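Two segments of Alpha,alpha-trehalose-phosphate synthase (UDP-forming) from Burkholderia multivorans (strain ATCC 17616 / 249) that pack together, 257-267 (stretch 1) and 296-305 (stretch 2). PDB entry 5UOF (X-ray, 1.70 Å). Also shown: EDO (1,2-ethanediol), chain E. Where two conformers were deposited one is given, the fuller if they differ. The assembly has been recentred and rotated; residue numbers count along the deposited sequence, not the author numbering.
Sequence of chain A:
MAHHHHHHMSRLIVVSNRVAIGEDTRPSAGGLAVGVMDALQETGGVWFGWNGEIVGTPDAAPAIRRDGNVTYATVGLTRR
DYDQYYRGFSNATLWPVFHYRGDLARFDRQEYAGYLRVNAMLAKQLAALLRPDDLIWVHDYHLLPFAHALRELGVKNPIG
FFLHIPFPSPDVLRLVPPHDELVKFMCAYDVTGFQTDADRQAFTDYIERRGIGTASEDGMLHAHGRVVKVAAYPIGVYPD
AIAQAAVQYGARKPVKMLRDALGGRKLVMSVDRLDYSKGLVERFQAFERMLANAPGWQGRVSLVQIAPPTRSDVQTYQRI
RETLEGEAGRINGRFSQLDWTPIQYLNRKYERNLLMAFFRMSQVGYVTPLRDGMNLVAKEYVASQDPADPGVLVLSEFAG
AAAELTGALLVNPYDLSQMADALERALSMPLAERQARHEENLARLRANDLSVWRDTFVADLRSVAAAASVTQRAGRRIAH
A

Stretch 1 (257-267) MLRDALGGRKL
Stretch 2 296-305: GWQGRVSLVQ

Stretch 1 ends a helix, turns through two glycines and enters a strand that runs parallel to the strand of stretch 2. Together they bury 442 Å². The helix, already under way at Met 257, runs to Leu 262, with Ala 261 N to Met 257 O and Leu 262 N to Leu 258 O both 2.9 Å. Leu 258 (chi1 t, chi2 p) points toward stretch 2; its CD1 lies 4.5 Å from Val 304 CG2, a loose apolar contact. Leu 262 (m, t) starts sideways, but its end comes nearer, placing CD2 4.0 Å from Ser 302 CB.

Gly 263 leaves the helix with phi/psi 60/39, and Gly 264 follows at 88/-8. At the angles of Gly 264 a CB would jam against the preceding carbonyl O. The two form the middle of a type I' turn, closed by Arg 265 N to Leu 262 O at 3.0 Å.

The CA-to-CB bond of Arg 265 (-68/152; m, t, t, chi4 111°) points toward stretch 2. Its NE donates to Gly 299 O at 2.9 Å, with the oxygen near the guanidinium plane. Gly 299 has positive phi (79/2). Arg 265 O accepts a hydrogen bond from ethanediol O1 at 3.1 Å.

Lys 266 (-68/155) pairs with Val 301, CA to CA 4.4 Å. Lys 266 N donates to Arg 300 O at 2.9 Å, and Ser 302 N donates to Lys 266 O at 3.0 Å. These two bonds straddle Val 301, as parallel pairing requires. The lysine side chain (m, m, t, t) shares a face with Val 301 (chi1 p), CB to CG2 4.0 Å. Its CG lies 3.7 Å from CZ3 of Trp 297 (chi1 m, chi2 114°).

Leu 267 (-127/124; t, p) pairs with Ser 302 (chi1 m), CA to CA 5.3 Å, on the other face. Its CD1 packs 3.5 Å from CG2 of Val 304 (chi1 t).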

# COMPACT_ATOMS: atom_id res chain seq x y z
N MET A 257 23.77 26.01 25.47
CA MET A 257 22.68 26.92 25.11
C MET A 257 21.33 26.24 25.25
O MET A 257 20.41 26.75 25.90
CB MET A 257 22.87 27.42 23.67
CG MET A 257 23.95 28.50 23.47
SD MET A 257 24.38 28.75 21.72
CE MET A 257 22.76 28.81 20.95
N LEU A 258 21.19 25.07 24.62
CA LEU A 258 19.93 24.33 24.67
C LEU A 258 19.56 23.98 26.10
O LEU A 258 18.39 24.12 26.49
CB LEU A 258 20.03 23.08 23.81
CG LEU A 258 18.79 22.18 23.79
CD1 LEU A 258 17.58 22.96 23.31
CD2 LEU A 258 19.05 20.98 22.90
N ARG A 259 20.52 23.52 26.90
CA ARG A 259 20.23 23.15 28.28
C ARG A 259 19.70 24.35 29.06
O ARG A 259 18.72 24.24 29.81
CB ARG A 259 21.47 22.58 28.96
CG ARG A 259 21.22 22.13 30.39
CD ARG A 259 22.46 21.52 31.01
NE ARG A 259 23.11 20.57 30.12
CZ ARG A 259 22.69 19.32 29.90
NH1 ARG A 259 21.60 18.87 30.51
NH2 ARG A 259 23.36 18.53 29.07
N ASP A 260 20.34 25.52 28.89
CA ASP A 260 19.86 26.72 29.56
C ASP A 260 18.47 27.10 29.06
O ASP A 260 17.60 27.49 29.84
CB ASP A 260 20.83 27.88 29.33
CG ASP A 260 22.21 27.64 29.95
OD1 ASP A 260 22.31 26.91 30.96
OD2 ASP A 260 23.19 28.20 29.42
N ALA A 261 18.24 27.00 27.74
CA ALA A 261 16.95 27.38 27.18
C ALA A 261 15.83 26.49 27.70
O ALA A 261 14.68 26.94 27.80
CB ALA A 261 17.01 27.31 25.65
N LEU A 262 16.14 25.23 28.03
CA LEU A 262 15.12 24.31 28.53
C LEU A 262 14.74 24.61 29.98
O LEU A 262 13.61 24.34 30.38
CB LEU A 262 15.61 22.87 28.40
CG LEU A 262 15.54 22.33 26.97
CD1 LEU A 262 16.31 21.03 26.86
CD2 LEU A 262 14.08 22.12 26.56
N GLY A 263 15.67 25.14 30.77
CA GLY A 263 15.35 25.54 32.13
C GLY A 263 14.83 24.42 33.00
O GLY A 263 13.91 24.64 33.80
N GLY A 264 15.41 23.23 32.87
CA GLY A 264 14.98 22.09 33.65
C GLY A 264 13.85 21.29 33.03
O GLY A 264 13.50 20.22 33.56
N ARG A 265 13.25 21.76 31.95
CA ARG A 265 12.20 21.00 31.31
C ARG A 265 12.76 19.73 30.68
O ARG A 265 13.93 19.68 30.28
CB ARG A 265 11.51 21.84 30.23
CG ARG A 265 10.83 23.06 30.80
CD ARG A 265 10.14 23.88 29.74
NE ARG A 265 9.62 25.10 30.34
CZ ARG A 265 10.09 26.31 30.08
NH1 ARG A 265 11.08 26.48 29.21
NH2 ARG A 265 9.56 27.37 30.69
N LYS A 266 11.91 18.71 30.59
CA LYS A 266 12.25 17.51 29.82
C LYS A 266 12.30 17.85 28.33
O LYS A 266 11.68 18.80 27.86
CB LYS A 266 11.21 16.41 30.06
CG LYS A 266 11.02 16.02 31.51
CD LYS A 266 12.08 15.05 31.98
CE LYS A 266 11.74 14.53 33.39
NZ LYS A 266 12.66 13.44 33.83
N LEU A 267 13.07 17.04 27.60
CA LEU A 267 13.35 17.29 26.19
C LEU A 267 13.01 16.05 25.38
O LEU A 267 13.50 14.96 25.67
CB LEU A 267 14.83 17.66 25.99
CG LEU A 267 15.35 17.71 24.55
CD1 LEU A 267 14.64 18.78 23.75
CD2 LEU A 267 16.86 17.94 24.54
N GLY A 296 -0.53 18.49 33.11
CA GLY A 296 0.61 18.68 33.99
C GLY A 296 1.93 18.74 33.26
O GLY A 296 2.91 19.26 33.80
N TRP A 297 1.99 18.22 32.04
CA TRP A 297 3.21 18.31 31.25
C TRP A 297 3.39 19.67 30.59
O TRP A 297 4.49 19.96 30.10
CB TRP A 297 3.25 17.20 30.19
CG TRP A 297 3.78 15.93 30.79
CD1 TRP A 297 3.10 14.77 30.98
CD2 TRP A 297 5.08 15.74 31.34
NE1 TRP A 297 3.91 13.84 31.60
CE2 TRP A 297 5.13 14.42 31.84
CE3 TRP A 297 6.22 16.55 31.45
CZ2 TRP A 297 6.28 13.89 32.45
CZ3 TRP A 297 7.35 16.02 32.06
CH2 TRP A 297 7.37 14.70 32.55
N GLN A 298 2.36 20.50 30.56
CA GLN A 298 2.48 21.82 29.96
C GLN A 298 3.48 22.66 30.74
O GLN A 298 3.39 22.78 31.97
CB GLN A 298 1.11 22.50 29.91
CG GLN A 298 0.21 21.87 28.84
CD GLN A 298 -1.17 22.49 28.80
OE1 GLN A 298 -1.33 23.69 29.01
NE2 GLN A 298 -2.18 21.66 28.56
N GLY A 299 4.45 23.23 30.02
CA GLY A 299 5.53 23.97 30.65
C GLY A 299 6.62 23.13 31.27
O GLY A 299 7.54 23.69 31.88
N ARG A 300 6.55 21.81 31.15
CA ARG A 300 7.51 20.91 31.77
C ARG A 300 8.22 20.02 30.76
O ARG A 300 9.06 19.21 31.16
CB ARG A 300 6.82 20.04 32.82
CG ARG A 300 6.20 20.86 33.95
CD ARG A 300 5.80 19.98 35.12
NE ARG A 300 6.95 19.61 35.94
CZ ARG A 300 7.24 20.15 37.12
NH1 ARG A 300 8.31 19.75 37.80
NH2 ARG A 300 6.45 21.10 37.63
N VAL A 301 7.90 20.14 29.48
CA VAL A 301 8.55 19.37 28.42
C VAL A 301 8.48 20.20 27.15
O VAL A 301 7.56 20.99 26.95
CB VAL A 301 7.88 17.98 28.23
CG1 VAL A 301 6.40 18.14 27.89
CG2 VAL A 301 8.58 17.16 27.15
N SER A 302 9.49 20.04 26.30
CA SER A 302 9.50 20.67 24.99
C SER A 302 9.90 19.66 23.93
O SER A 302 10.73 18.78 24.17
CB SER A 302 10.47 21.86 24.92
OG SER A 302 10.03 22.92 25.74
N LEU A 303 9.33 19.81 22.75
CA LEU A 303 9.70 19.01 21.60
C LEU A 303 10.62 19.84 20.72
O LEU A 303 10.27 20.96 20.35
CB LEU A 303 8.45 18.56 20.82
CG LEU A 303 8.70 17.99 19.42
CD1 LEU A 303 9.51 16.70 19.50
CD2 LEU A 303 7.34 17.73 18.73
N VAL A 304 11.80 19.31 20.41
CA VAL A 304 12.71 19.91 19.44
C VAL A 304 12.67 19.03 18.20
O VAL A 304 13.06 17.86 18.24
CB VAL A 304 14.14 20.03 20.00
CG1 VAL A 304 15.11 20.43 18.89
CG2 VAL A 304 14.18 21.06 21.09
N GLN A 305 12.16 19.59 17.10
CA GLN A 305 12.15 18.93 15.80
C GLN A 305 13.20 19.60 14.92
O GLN A 305 13.07 20.79 14.59
CB GLN A 305 10.78 19.00 15.14
CG GLN A 305 10.77 18.45 13.70
CD GLN A 305 10.88 16.95 13.67
OE1 GLN A 305 10.05 16.25 14.25
NE2 GLN A 305 11.92 16.43 13.00
C1 EDO E . 17.97 19.20 29.90
O1 EDO E . 16.98 20.24 29.86
C2 EDO E . 17.28 17.89 29.57
O2 EDO E . 16.10 17.79 30.38